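Local coordinates for protein phospholipase C-beta (PLC-beta) (Sepia officinalis, PDB 3QR0) that belongs to the phospholipase C-beta family, multidomain proteins that join PH, EF-hand-like and C2 domains to a TIM-barrel core, which here holds a calcium ion, at residues K197-P201 and A212-F218; F250-L254 and L302-L306; Q666-Y670 and E725-I731; L611-E615 and R751-N755; E672-Y676 and V705-K709. All blocks are in the same frame, centred on the assembly; numbering follows the deposited sequence.

Contact 1: K197-P201 and A212-F218; sequences KIGWP and AFDFDTF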
# COMPACT_ATOMS: atom_id res chain seq x y z
N LYS A 197 -15.39 24.93 26.61
CA LYS A 197 -16.07 23.91 27.42
C LYS A 197 -15.12 23.11 28.31
O LYS A 197 -15.48 22.72 29.42
CB LYS A 197 -16.86 22.96 26.51
CG LYS A 197 -17.72 21.96 27.25
CD LYS A 197 -18.72 21.30 26.30
CE LYS A 197 -19.71 20.43 27.06
NZ LYS A 197 -20.77 19.90 26.16
N ILE A 198 -13.91 22.87 27.81
CA ILE A 198 -12.88 22.12 28.54
C ILE A 198 -12.23 22.94 29.66
O ILE A 198 -11.70 22.37 30.62
CB ILE A 198 -11.79 21.60 27.57
CG1 ILE A 198 -12.37 20.53 26.64
CG2 ILE A 198 -10.59 21.04 28.32
CD1 ILE A 198 -12.96 19.35 27.36
N GLY A 199 -12.29 24.26 29.54
CA GLY A 199 -11.67 25.16 30.52
C GLY A 199 -10.33 25.72 30.07
O GLY A 199 -9.57 26.24 30.89
N TRP A 200 -10.04 25.61 28.78
CA TRP A 200 -8.83 26.19 28.19
C TRP A 200 -9.13 27.53 27.55
O TRP A 200 -10.27 27.77 27.14
CB TRP A 200 -8.24 25.27 27.11
CG TRP A 200 -7.50 24.07 27.61
CD1 TRP A 200 -6.97 23.87 28.85
CD2 TRP A 200 -7.15 22.92 26.84
NE1 TRP A 200 -6.34 22.65 28.91
CE2 TRP A 200 -6.43 22.05 27.68
CE3 TRP A 200 -7.39 22.53 25.51
CZ2 TRP A 200 -5.95 20.81 27.24
CZ3 TRP A 200 -6.92 21.30 25.08
CH2 TRP A 200 -6.21 20.45 25.94
N PRO A 201 -8.11 28.41 27.44
CA PRO A 201 -8.23 29.64 26.66
C PRO A 201 -8.64 29.35 25.22
O PRO A 201 -8.08 28.45 24.59
CB PRO A 201 -6.81 30.22 26.70
CG PRO A 201 -6.24 29.71 27.96
CD PRO A 201 -6.83 28.35 28.17
N ALA A 212 -0.92 22.50 31.40
CA ALA A 212 -2.37 22.25 31.33
C ALA A 212 -2.77 21.45 30.08
O ALA A 212 -3.91 21.00 29.97
CB ALA A 212 -3.13 23.56 31.36
N PHE A 213 -1.83 21.27 29.15
CA PHE A 213 -2.10 20.63 27.87
C PHE A 213 -1.61 19.18 27.86
O PHE A 213 -0.69 18.82 27.13
CB PHE A 213 -1.43 21.45 26.75
CG PHE A 213 -2.02 21.22 25.39
CD1 PHE A 213 -3.18 21.88 25.00
CD2 PHE A 213 -1.41 20.37 24.48
CE1 PHE A 213 -3.73 21.69 23.74
CE2 PHE A 213 -1.95 20.18 23.21
CZ PHE A 213 -3.11 20.84 22.84
N ASP A 214 -2.23 18.35 28.69
CA ASP A 214 -1.95 16.91 28.73
C ASP A 214 -2.83 16.16 27.73
O ASP A 214 -3.89 16.65 27.34
CB ASP A 214 -2.18 16.35 30.14
CG ASP A 214 -3.61 16.55 30.62
OD1 ASP A 214 -3.95 17.69 31.02
OD2 ASP A 214 -4.38 15.58 30.60
N PHE A 215 -2.40 14.96 27.33
CA PHE A 215 -3.14 14.20 26.32
C PHE A 215 -4.56 13.81 26.75
O PHE A 215 -5.49 13.85 25.94
CB PHE A 215 -2.38 12.94 25.88
CG PHE A 215 -3.09 12.16 24.81
CD1 PHE A 215 -3.19 12.67 23.52
CD2 PHE A 215 -3.68 10.94 25.10
CE1 PHE A 215 -3.87 11.97 22.53
CE2 PHE A 215 -4.36 10.23 24.11
CZ PHE A 215 -4.45 10.75 22.82
N ASP A 216 -4.74 13.43 28.01
CA ASP A 216 -6.07 13.00 28.46
C ASP A 216 -7.09 14.14 28.42
O ASP A 216 -8.25 13.92 28.09
CB ASP A 216 -6.00 12.35 29.84
CG ASP A 216 -5.38 10.96 29.80
OD1 ASP A 216 -5.25 10.39 28.70
OD2 ASP A 216 -5.03 10.42 30.88
N THR A 217 -6.64 15.35 28.73
CA THR A 217 -7.47 16.54 28.55
C THR A 217 -7.66 16.85 27.06
O THR A 217 -8.73 17.31 26.65
CB THR A 217 -6.87 17.75 29.27
OG1 THR A 217 -6.57 17.40 30.62
CG2 THR A 217 -7.84 18.93 29.24
N PHE A 218 -6.63 16.59 26.26
CA PHE A 218 -6.76 16.70 24.80
C PHE A 218 -7.82 15.73 24.26
O PHE A 218 -8.53 16.06 23.31
CB PHE A 218 -5.42 16.48 24.10
CG PHE A 218 -5.41 16.91 22.65
CD1 PHE A 218 -5.69 18.22 22.29
CD2 PHE A 218 -5.10 16.01 21.64
CE1 PHE A 218 -5.68 18.63 20.95
CE2 PHE A 218 -5.08 16.40 20.30
CZ PHE A 218 -5.37 17.71 19.96
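Trp200 lays the six-membered half of its indole over the ring of Phe213 in an offset stack, the centroids 4.7 Å apart and the planes tilted by 26°. The overlap is toward the rim, where Trp200 CH2 lies 3.5 Å from Phe213 CD1. On the opposite face of the indole sits CG2 of Ile198, a methyl that also meets Thr217 CG2 at 3.6 Å. With chi1 -51°, Thr217 CG2 lies trans to its backbone N and faces the indole, pressing on Trp200 CZ2 at 3.3 Å. At the indole edge, NE1 gives a weak, bent hydrogen bond to Ala212 O (3.1 Å). Asp214 is the N-cap of the next helix: Thr217 OG1 donates to Asp214 OD1 at 2.7 Å and Thr217 N to OD2. A Schellman motif at Gly199 ends helix 185-198. In this EF-hand-like region the indole wedges between that helix end and the start of helix 215-225, with Ile208 of strand 207-209 beside it and Tyr159 of helix 151-165 against Phe213.

Contact 2: F250-L254 and L302-L306; sequences FRDFL and LLYFL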
# COMPACT_ATOMS: atom_id res chain seq x y z
N PHE A 250 -18.48 -6.41 28.75
CA PHE A 250 -17.40 -6.01 27.87
C PHE A 250 -16.70 -7.25 27.29
O PHE A 250 -16.40 -7.29 26.10
CB PHE A 250 -16.40 -5.11 28.62
CG PHE A 250 -15.40 -4.41 27.73
CD1 PHE A 250 -15.82 -3.70 26.61
CD2 PHE A 250 -14.04 -4.45 28.02
CE1 PHE A 250 -14.90 -3.06 25.79
CE2 PHE A 250 -13.12 -3.81 27.21
CZ PHE A 250 -13.54 -3.11 26.09
N ARG A 251 -16.47 -8.25 28.13
CA ARG A 251 -15.86 -9.51 27.70
C ARG A 251 -16.66 -10.16 26.57
O ARG A 251 -16.10 -10.55 25.55
CB ARG A 251 -15.78 -10.47 28.88
CG ARG A 251 -15.06 -11.78 28.59
CD ARG A 251 -15.46 -12.83 29.59
NE ARG A 251 -16.86 -13.19 29.43
CZ ARG A 251 -17.58 -13.89 30.31
NH1 ARG A 251 -17.04 -14.33 31.44
NH2 ARG A 251 -18.85 -14.15 30.05
N ASP A 252 -17.97 -10.25 26.75
CA ASP A 252 -18.85 -10.83 25.74
C ASP A 252 -18.89 -9.98 24.47
O ASP A 252 -18.92 -10.53 23.37
CB ASP A 252 -20.25 -11.05 26.31
CG ASP A 252 -20.28 -12.15 27.36
OD1 ASP A 252 -21.31 -12.29 28.05
OD2 ASP A 252 -19.27 -12.88 27.52
N PHE A 253 -18.84 -8.66 24.62
CA PHE A 253 -18.72 -7.76 23.47
C PHE A 253 -17.45 -8.08 22.67
O PHE A 253 -17.51 -8.26 21.46
CB PHE A 253 -18.72 -6.30 23.94
CG PHE A 253 -18.33 -5.31 22.88
CD1 PHE A 253 -19.10 -5.13 21.75
CD2 PHE A 253 -17.20 -4.52 23.05
CE1 PHE A 253 -18.74 -4.20 20.79
CE2 PHE A 253 -16.84 -3.59 22.09
CZ PHE A 253 -17.61 -3.43 20.96
N LEU A 254 -16.32 -8.16 23.36
CA LEU A 254 -15.04 -8.45 22.70
C LEU A 254 -15.01 -9.85 22.07
O LEU A 254 -14.48 -10.02 20.97
CB LEU A 254 -13.88 -8.29 23.68
CG LEU A 254 -13.61 -6.87 24.20
CD1 LEU A 254 -12.52 -6.88 25.27
CD2 LEU A 254 -13.25 -5.96 23.07
N LEU A 302 -15.94 3.71 26.47
CA LEU A 302 -16.21 2.88 25.29
C LEU A 302 -15.66 3.51 24.02
O LEU A 302 -15.01 2.85 23.21
CB LEU A 302 -17.72 2.64 25.13
CG LEU A 302 -18.15 1.80 23.91
CD1 LEU A 302 -17.53 0.40 23.96
CD2 LEU A 302 -19.66 1.72 23.83
N LEU A 303 -15.95 4.80 23.83
CA LEU A 303 -15.45 5.52 22.65
C LEU A 303 -13.92 5.51 22.62
O LEU A 303 -13.33 5.33 21.55
CB LEU A 303 -15.97 6.97 22.65
CG LEU A 303 -15.60 7.84 21.45
CD1 LEU A 303 -15.78 7.10 20.12
CD2 LEU A 303 -16.43 9.12 21.47
N TYR A 304 -13.30 5.67 23.78
CA TYR A 304 -11.84 5.60 23.88
C TYR A 304 -11.34 4.24 23.39
O TYR A 304 -10.44 4.17 22.55
CB TYR A 304 -11.40 5.85 25.33
CG TYR A 304 -9.90 5.93 25.54
CD1 TYR A 304 -9.25 7.16 25.59
CD2 TYR A 304 -9.14 4.78 25.70
CE1 TYR A 304 -7.87 7.23 25.79
CE2 TYR A 304 -7.76 4.84 25.89
CZ TYR A 304 -7.14 6.07 25.94
OH TYR A 304 -5.78 6.12 26.14
N PHE A 305 -11.93 3.16 23.90
CA PHE A 305 -11.58 1.81 23.45
C PHE A 305 -11.72 1.67 21.94
O PHE A 305 -10.84 1.14 21.26
CB PHE A 305 -12.44 0.74 24.10
CG PHE A 305 -12.42 -0.57 23.35
CD1 PHE A 305 -11.31 -1.40 23.42
CD2 PHE A 305 -13.48 -0.95 22.53
CE1 PHE A 305 -11.27 -2.59 22.71
CE2 PHE A 305 -13.44 -2.14 21.82
CZ PHE A 305 -12.34 -2.95 21.91
N LEU A 306 -12.86 2.11 21.42
CA LEU A 306 -13.20 1.91 20.01
C LEU A 306 -12.18 2.56 19.09
O LEU A 306 -11.98 2.09 17.97
CB LEU A 306 -14.60 2.43 19.70
CG LEU A 306 -15.78 1.64 20.27
CD1 LEU A 306 -17.06 2.45 20.09
CD2 LEU A 306 -15.90 0.27 19.62
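Phe250 and Phe305 both hold CG trans to the backbone nitrogen (chi1 -168° and 161°), which brings their rings together from the two helices with the planes nearly perpendicular (86°). The result is a T-shaped pair with centroids 5.2 Å apart: the edge of Phe250 points at the face of Phe305, its CZ standing over the centre of that ring, 3.9 Å from Phe305 CD1. On the same ring, Phe253 brings CE2, on its own edge, to 3.7 Å from Phe305 CE2, while Leu254 slides past in the opposite sense and sets CD2 3.4 Å from Phe305 CZ. The other methyl of Leu254, CD1, rests on a face of Phe250, so one leucine touches both members of the aromatic pair. Leu306 CD2 comes to the edge of Phe253, 4.3 Å from its CZ. The axes of the 250-254 and 302-306 segments stay 13.8 Å apart, and large side chains bridge the gap. Ile280 of helix 273-288 and Leu238 of helix 230-238 extend this interior of the EF-hand-like region. With nothing polar linking the two segments, cohesion comes from buried apolar surface and the preference of a ring edge for another ring's face.

Contact 3: Q666-Y670 and E725-I731; sequences QISSY and EENGKFI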
# COMPACT_ATOMS: atom_id res chain seq x y z
N GLN A 666 -15.97 22.65 4.86
CA GLN A 666 -17.31 22.05 4.92
C GLN A 666 -17.67 21.43 3.58
O GLN A 666 -18.19 22.12 2.70
CB GLN A 666 -18.37 23.07 5.33
CG GLN A 666 -18.49 23.28 6.83
CD GLN A 666 -19.69 24.13 7.22
OE1 GLN A 666 -20.25 24.86 6.40
NE2 GLN A 666 -20.09 24.04 8.48
N ILE A 667 -17.40 20.14 3.43
CA ILE A 667 -17.74 19.40 2.21
C ILE A 667 -19.02 18.59 2.38
O ILE A 667 -19.49 18.37 3.50
CB ILE A 667 -16.60 18.43 1.79
CG1 ILE A 667 -16.33 17.38 2.88
CG2 ILE A 667 -15.33 19.20 1.48
CD1 ILE A 667 -15.66 16.13 2.37
N SER A 668 -19.60 18.18 1.26
CA SER A 668 -20.68 17.21 1.24
C SER A 668 -20.06 15.88 0.80
O SER A 668 -19.27 15.85 -0.13
CB SER A 668 -21.77 17.64 0.26
OG SER A 668 -22.29 18.90 0.62
N SER A 669 -20.41 14.79 1.48
CA SER A 669 -19.76 13.50 1.23
C SER A 669 -20.72 12.32 1.19
O SER A 669 -21.84 12.40 1.68
CB SER A 669 -18.71 13.22 2.31
OG SER A 669 -19.31 12.95 3.56
N TYR A 670 -20.24 11.24 0.58
CA TYR A 670 -20.90 9.95 0.66
C TYR A 670 -19.86 8.83 0.71
O TYR A 670 -18.68 9.06 0.43
CB TYR A 670 -21.89 9.74 -0.50
CG TYR A 670 -21.29 9.76 -1.89
CD1 TYR A 670 -20.67 8.63 -2.41
CD2 TYR A 670 -21.36 10.90 -2.68
CE1 TYR A 670 -20.12 8.64 -3.69
CE2 TYR A 670 -20.81 10.92 -3.97
CZ TYR A 670 -20.20 9.78 -4.47
OH TYR A 670 -19.64 9.79 -5.73
N GLU A 725 -16.44 13.13 -2.26
CA GLU A 725 -17.27 14.33 -2.22
C GLU A 725 -18.49 14.08 -3.10
O GLU A 725 -18.48 13.17 -3.94
CB GLU A 725 -16.50 15.56 -2.69
CG GLU A 725 -15.26 15.87 -1.85
CD GLU A 725 -14.69 17.27 -2.08
OE1 GLU A 725 -15.47 18.22 -2.29
OE2 GLU A 725 -13.45 17.42 -2.04
N GLU A 726 -19.54 14.87 -2.91
CA GLU A 726 -20.79 14.71 -3.68
C GLU A 726 -20.57 14.75 -5.19
O GLU A 726 -21.24 14.03 -5.93
CB GLU A 726 -21.82 15.77 -3.28
CG GLU A 726 -23.09 15.73 -4.15
CD GLU A 726 -24.22 16.57 -3.59
OE1 GLU A 726 -23.96 17.49 -2.78
OE2 GLU A 726 -25.38 16.32 -3.98
N ASN A 727 -19.63 15.58 -5.64
CA ASN A 727 -19.32 15.68 -7.07
C ASN A 727 -18.49 14.50 -7.60
O ASN A 727 -18.14 14.47 -8.77
CB ASN A 727 -18.62 17.01 -7.38
CG ASN A 727 -17.14 17.01 -7.02
OD1 ASN A 727 -16.74 16.46 -5.99
ND2 ASN A 727 -16.33 17.63 -7.86
N GLY A 728 -18.19 13.53 -6.73
CA GLY A 728 -17.47 12.33 -7.12
C GLY A 728 -15.98 12.40 -6.88
O GLY A 728 -15.26 11.46 -7.21
N LYS A 729 -15.49 13.51 -6.32
CA LYS A 729 -14.07 13.66 -6.04
C LYS A 729 -13.64 12.72 -4.92
O LYS A 729 -14.24 12.70 -3.85
CB LYS A 729 -13.73 15.10 -5.67
CG LYS A 729 -12.24 15.39 -5.57
CD LYS A 729 -12.01 16.88 -5.35
CE LYS A 729 -10.54 17.26 -5.52
NZ LYS A 729 -9.67 16.67 -4.46
N PHE A 730 -12.59 11.94 -5.18
CA PHE A 730 -12.06 10.97 -4.24
C PHE A 730 -11.51 11.65 -2.98
O PHE A 730 -10.80 12.65 -3.08
CB PHE A 730 -10.95 10.19 -4.93
CG PHE A 730 -10.32 9.13 -4.07
CD1 PHE A 730 -10.90 7.88 -3.95
CD2 PHE A 730 -9.12 9.38 -3.41
CE1 PHE A 730 -10.30 6.90 -3.17
CE2 PHE A 730 -8.53 8.41 -2.63
CZ PHE A 730 -9.12 7.17 -2.52
N ILE A 731 -11.85 11.12 -1.81
CA ILE A 731 -11.31 11.63 -0.55
C ILE A 731 -10.33 10.61 0.03
O ILE A 731 -9.16 10.93 0.27
CB ILE A 731 -12.42 11.91 0.48
CG1 ILE A 731 -13.29 13.08 0.01
CG2 ILE A 731 -11.82 12.22 1.85
CD1 ILE A 731 -14.55 13.24 0.82
O HOH W 1 -18.36 19.01 -1.26
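Ile667 and Ile731 meet tip to tip in the tight part of the contact, their CD1 methyls 3.5 Å apart, closer than carbon pairs usually pack. Ile667 gets there with CG1 wedged between its backbone N and carbonyl carbon (chi1 61°). Nearby, Ser669 and Glu725 form an antiparallel non-hydrogen-bonded pair, and Ser668 O accepts from Glu726 N at 3.0 Å while also taking a CA-H...O contact from Glu725 CA. These are the ends of strands 669-676 and 718-725 in a sheet of the C2 domain. Glu725 also begins the type I turn of the hairpin to strand 730-737, with Gly728 N bonded back to Glu725 O; an Asx turn at Asn727 follows. Tyr670 flanks the turn, its CE2 3.2 Å from Glu725 O and its OH 3.6 Å from Gly728 CA, and Lys688 makes a cation-pi contact with its ring. The other side is looser: Glu726 is exposed, its OE1 no nearer than 3.7 Å to Ser668 CB, and a water bridges Ser668 N (2.9 Å) to Glu725 OE1 (3.2 Å).

Contact 4: L611-E615 and R751-N755; sequences LGVFE and RNESN. With GOL (glycerol), chain K.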
# COMPACT_ATOMS: atom_id res chain seq x y z
N LEU A 611 -2.03 -1.90 -4.03
CA LEU A 611 -1.23 -1.36 -2.93
C LEU A 611 -1.85 -1.72 -1.58
O LEU A 611 -1.12 -2.01 -0.63
CB LEU A 611 -1.05 0.15 -3.07
CG LEU A 611 -0.28 0.56 -4.33
CD1 LEU A 611 -0.26 2.07 -4.47
CD2 LEU A 611 1.12 -0.00 -4.31
N GLY A 612 -3.18 -1.73 -1.52
CA GLY A 612 -3.89 -2.16 -0.33
C GLY A 612 -3.59 -3.58 0.13
O GLY A 612 -3.34 -3.80 1.32
N VAL A 613 -3.61 -4.54 -0.79
CA VAL A 613 -3.41 -5.94 -0.42
C VAL A 613 -1.95 -6.27 -0.12
O VAL A 613 -1.67 -7.05 0.79
CB VAL A 613 -3.99 -6.94 -1.46
CG1 VAL A 613 -5.48 -6.65 -1.73
CG2 VAL A 613 -3.21 -6.93 -2.75
N PHE A 614 -1.03 -5.65 -0.86
CA PHE A 614 0.40 -5.91 -0.70
C PHE A 614 1.05 -5.13 0.45
O PHE A 614 2.26 -5.25 0.66
CB PHE A 614 1.16 -5.69 -2.02
CG PHE A 614 1.08 -6.86 -2.97
CD1 PHE A 614 1.69 -8.06 -2.65
CD2 PHE A 614 0.40 -6.76 -4.17
CE1 PHE A 614 1.63 -9.15 -3.51
CE2 PHE A 614 0.33 -7.84 -5.04
CZ PHE A 614 0.95 -9.03 -4.71
N GLU A 615 0.27 -4.35 1.20
CA GLU A 615 0.74 -3.80 2.47
C GLU A 615 0.98 -4.93 3.46
O GLU A 615 1.88 -4.85 4.30
CB GLU A 615 -0.26 -2.82 3.07
CG GLU A 615 0.30 -2.11 4.30
CD GLU A 615 -0.68 -1.18 4.97
OE1 GLU A 615 -1.90 -1.34 4.79
OE2 GLU A 615 -0.20 -0.27 5.68
N ARG A 751 -7.06 5.93 3.70
CA ARG A 751 -5.81 5.99 2.96
C ARG A 751 -6.01 6.72 1.64
O ARG A 751 -7.13 6.74 1.10
CB ARG A 751 -5.32 4.58 2.66
CG ARG A 751 -5.18 3.71 3.89
CD ARG A 751 -3.96 4.10 4.67
NE ARG A 751 -3.81 3.33 5.90
CZ ARG A 751 -3.45 2.05 5.97
NH1 ARG A 751 -3.22 1.34 4.87
NH2 ARG A 751 -3.33 1.46 7.15
N ASN A 752 -4.95 7.33 1.13
CA ASN A 752 -4.99 7.90 -0.21
C ASN A 752 -4.76 6.80 -1.24
O ASN A 752 -4.70 5.62 -0.89
CB ASN A 752 -4.04 9.11 -0.36
CG ASN A 752 -2.58 8.76 -0.20
OD1 ASN A 752 -2.15 7.62 -0.37
ND2 ASN A 752 -1.78 9.77 0.13
N GLU A 753 -4.64 7.17 -2.51
CA GLU A 753 -4.54 6.18 -3.59
C GLU A 753 -3.26 5.35 -3.51
O GLU A 753 -3.26 4.18 -3.90
CB GLU A 753 -4.60 6.86 -4.96
CG GLU A 753 -5.90 7.55 -5.27
CD GLU A 753 -5.90 9.03 -4.90
OE1 GLU A 753 -5.15 9.43 -3.97
OE2 GLU A 753 -6.65 9.79 -5.55
N SER A 754 -2.19 5.94 -2.99
CA SER A 754 -0.92 5.23 -2.79
C SER A 754 -0.90 4.40 -1.50
O SER A 754 0.13 3.84 -1.13
CB SER A 754 0.27 6.20 -2.80
OG SER A 754 0.28 7.01 -1.64
N ASN A 755 -2.04 4.36 -0.82
CA ASN A 755 -2.22 3.64 0.44
C ASN A 755 -1.45 4.23 1.62
O ASN A 755 -1.13 3.52 2.57
CB ASN A 755 -1.92 2.14 0.30
CG ASN A 755 -2.70 1.28 1.30
OD1 ASN A 755 -3.86 1.58 1.63
ND2 ASN A 755 -2.08 0.22 1.79
C1 GOL K . 2.47 -0.30 -0.35
O1 GOL K . 1.71 -1.47 -0.61
C2 GOL K . 1.73 0.63 0.61
O2 GOL K . 0.59 -0.04 1.12
C3 GOL K . 2.61 1.06 1.78
O3 GOL K . 2.21 2.33 2.25
O HOH W 2 -3.99 -1.92 3.33
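Glu615 and Arg751 supply the ionic part of the contact. The salt bridge runs from Arg751 NH1 to Glu615 OE1 at 3.0 Å and is nearly straight, 162° at the hydrogen. The oxygen lies close to the guanidinium plane and is approached on its syn side, although the carboxylate and guanidinium planes stand 80° apart. Glu615 arrives fully extended, with chi1 -173°, whereas Arg751 bends at chi2 to meet it. Hydrogen bonds gather round the amide of Asn755. Its ND2 gives a weak bond to Glu615 OE1 (3.4 Å), and its OD1 weakly accepts from Arg751 NH1. A water donates to Glu615 OE1 at 2.6 Å and to Gly612 O, and accepts from Asn755 ND2. Glycerol, probably from the crystallisation liquor, accepts from Asn755 ND2 through O2 at 2.8 Å and donates to Leu611 O through O1 (2.9 Å) and O2. Van der Waals contact comes from Leu611, whose CD1 reaches 3.6 Å from Ser754 CA, where the type I turn 752-755 passes. Asn148 binds Glu615 OE2, so both carboxylate oxygens have partners. Buried beside an arginine, two asparagines and a water, this glutamate is probably stabilised as the anion, and its salt bridge links the 611-615 segment to the loop after strand 746-751.

Contact 5: E672-Y676 and V705-K709; sequences EVEMY and VFVFK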
# COMPACT_ATOMS: atom_id res chain seq x y z
N GLU A 672 -19.08 4.64 -0.30
CA GLU A 672 -19.40 3.46 -1.09
C GLU A 672 -18.65 2.24 -0.55
O GLU A 672 -17.57 2.38 0.03
CB GLU A 672 -19.01 3.69 -2.54
CG GLU A 672 -19.87 4.68 -3.28
CD GLU A 672 -19.33 4.97 -4.66
OE1 GLU A 672 -18.34 5.74 -4.76
OE2 GLU A 672 -19.87 4.42 -5.65
N VAL A 673 -19.22 1.06 -0.76
CA VAL A 673 -18.58 -0.18 -0.34
C VAL A 673 -18.62 -1.17 -1.49
O VAL A 673 -19.70 -1.46 -2.03
CB VAL A 673 -19.25 -0.79 0.91
CG1 VAL A 673 -18.54 -2.07 1.33
CG2 VAL A 673 -19.26 0.22 2.06
N GLU A 674 -17.45 -1.67 -1.88
CA GLU A 674 -17.33 -2.60 -3.00
C GLU A 674 -16.61 -3.87 -2.55
O GLU A 674 -15.94 -3.88 -1.51
CB GLU A 674 -16.59 -1.93 -4.17
CG GLU A 674 -17.42 -0.84 -4.84
CD GLU A 674 -16.90 -0.38 -6.19
OE1 GLU A 674 -15.77 -0.76 -6.59
OE2 GLU A 674 -17.65 0.36 -6.87
N MET A 675 -16.78 -4.93 -3.33
CA MET A 675 -16.06 -6.18 -3.10
C MET A 675 -15.44 -6.66 -4.41
O MET A 675 -16.08 -6.58 -5.47
CB MET A 675 -16.99 -7.25 -2.52
CG MET A 675 -16.31 -8.58 -2.21
SD MET A 675 -17.29 -9.71 -1.18
CE MET A 675 -17.61 -8.68 0.25
N TYR A 676 -14.20 -7.14 -4.33
CA TYR A 676 -13.49 -7.71 -5.48
C TYR A 676 -12.92 -9.06 -5.07
O TYR A 676 -12.29 -9.19 -4.02
CB TYR A 676 -12.34 -6.80 -5.95
CG TYR A 676 -12.64 -5.33 -5.82
CD1 TYR A 676 -13.50 -4.70 -6.71
CD2 TYR A 676 -12.09 -4.58 -4.80
CE1 TYR A 676 -13.80 -3.34 -6.58
CE2 TYR A 676 -12.38 -3.23 -4.66
CZ TYR A 676 -13.23 -2.61 -5.56
OH TYR A 676 -13.52 -1.27 -5.43
N VAL A 705 -27.63 -1.17 6.58
CA VAL A 705 -26.51 -2.07 6.31
C VAL A 705 -26.43 -2.52 4.85
O VAL A 705 -27.46 -2.75 4.20
CB VAL A 705 -26.56 -3.31 7.24
CG1 VAL A 705 -27.82 -4.13 6.99
CG2 VAL A 705 -25.31 -4.15 7.06
N PHE A 706 -25.21 -2.62 4.33
CA PHE A 706 -24.93 -3.19 3.02
C PHE A 706 -24.59 -4.67 3.22
O PHE A 706 -23.65 -5.00 3.93
CB PHE A 706 -23.74 -2.49 2.35
CG PHE A 706 -23.90 -1.00 2.15
CD1 PHE A 706 -22.82 -0.15 2.36
CD2 PHE A 706 -25.10 -0.46 1.72
CE1 PHE A 706 -22.94 1.22 2.16
CE2 PHE A 706 -25.23 0.92 1.52
CZ PHE A 706 -24.15 1.75 1.74
N VAL A 707 -25.35 -5.55 2.57
CA VAL A 707 -25.20 -6.99 2.77
C VAL A 707 -24.57 -7.68 1.56
O VAL A 707 -25.08 -7.56 0.45
CB VAL A 707 -26.58 -7.65 3.03
CG1 VAL A 707 -26.43 -9.15 3.24
CG2 VAL A 707 -27.25 -7.00 4.25
N PHE A 708 -23.47 -8.38 1.79
CA PHE A 708 -22.89 -9.28 0.79
C PHE A 708 -23.25 -10.70 1.22
O PHE A 708 -22.49 -11.35 1.94
CB PHE A 708 -21.38 -9.10 0.70
CG PHE A 708 -20.95 -7.71 0.35
CD1 PHE A 708 -20.80 -6.75 1.34
CD2 PHE A 708 -20.69 -7.35 -0.96
CE1 PHE A 708 -20.40 -5.45 1.02
CE2 PHE A 708 -20.29 -6.06 -1.29
CZ PHE A 708 -20.14 -5.11 -0.30
N LYS A 709 -24.42 -11.16 0.79
CA LYS A 709 -25.07 -12.33 1.36
C LYS A 709 -24.20 -13.59 1.31
O LYS A 709 -24.00 -14.24 2.33
CB LYS A 709 -26.41 -12.58 0.65
CG LYS A 709 -27.26 -13.70 1.23
CD LYS A 709 -27.61 -13.46 2.70
CE LYS A 709 -28.73 -14.37 3.15
NZ LYS A 709 -28.99 -14.23 4.61
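Met675 and Phe708 make the CH-pi and Met-aromatic part of this contact. The terminal methyl CE lies over one face of the Phe708 ring, 3.7 Å from its centroid and 22° off the ring normal, closest to CG at 3.5 Å. The sulfur follows at a more oblique angle, SD standing 4.8 Å from the same centroid. Met675 runs extended to SD and then bends at chi3 (-56°), which swings the methyl onto the ring. Val673 makes the contacts at the ring edges, splitting its two branches between two phenylalanines: CG2 meets Phe706 at CD1, 3.6 Å away, and CG1 meets Phe708 at CZ, 3.8 Å away. Polar groups keep to the opposite side of strand 672-676, where Tyr676 OH donates to Glu674 OE1 at 2.6 Å and Arg684 completes a salt bridge to that carboxylate. The contact belongs to the interior of the C2 beta-sandwich. Strand 669-676, paired with 718-725, and strand 706-711, paired with 650-660, come from its two sheets; the axes of 672-676 and 706-709 run 9.2 Å apart at 14°, and Phe687 of strand 686-688 and Ile656 of strand 650-660 line the same layer.

Contacts 3 and 5 both use strand 669-676 of the C2 domain, one at its start and the other further along, with centres 20 Å apart. The centre of contact 4 lies about 3 Å from the centre of the chain, and this contact touches contact 3, where Phe730 CD2 comes 3.3 Å from Glu753 OE2; it joins the C2 part to the Y region of the barrel. Contacts 1 and 2 lie in successive EF-hand-like regions, their centres 25 Å apart and their nearest atoms about 5 Å apart. The calcium ion is held by Asn339, Glu368, Asp370 and Glu417, none of them in these segments. Contact 4 has glycerol bound within it, and glycerol also lies near contacts 2, 3 and 5.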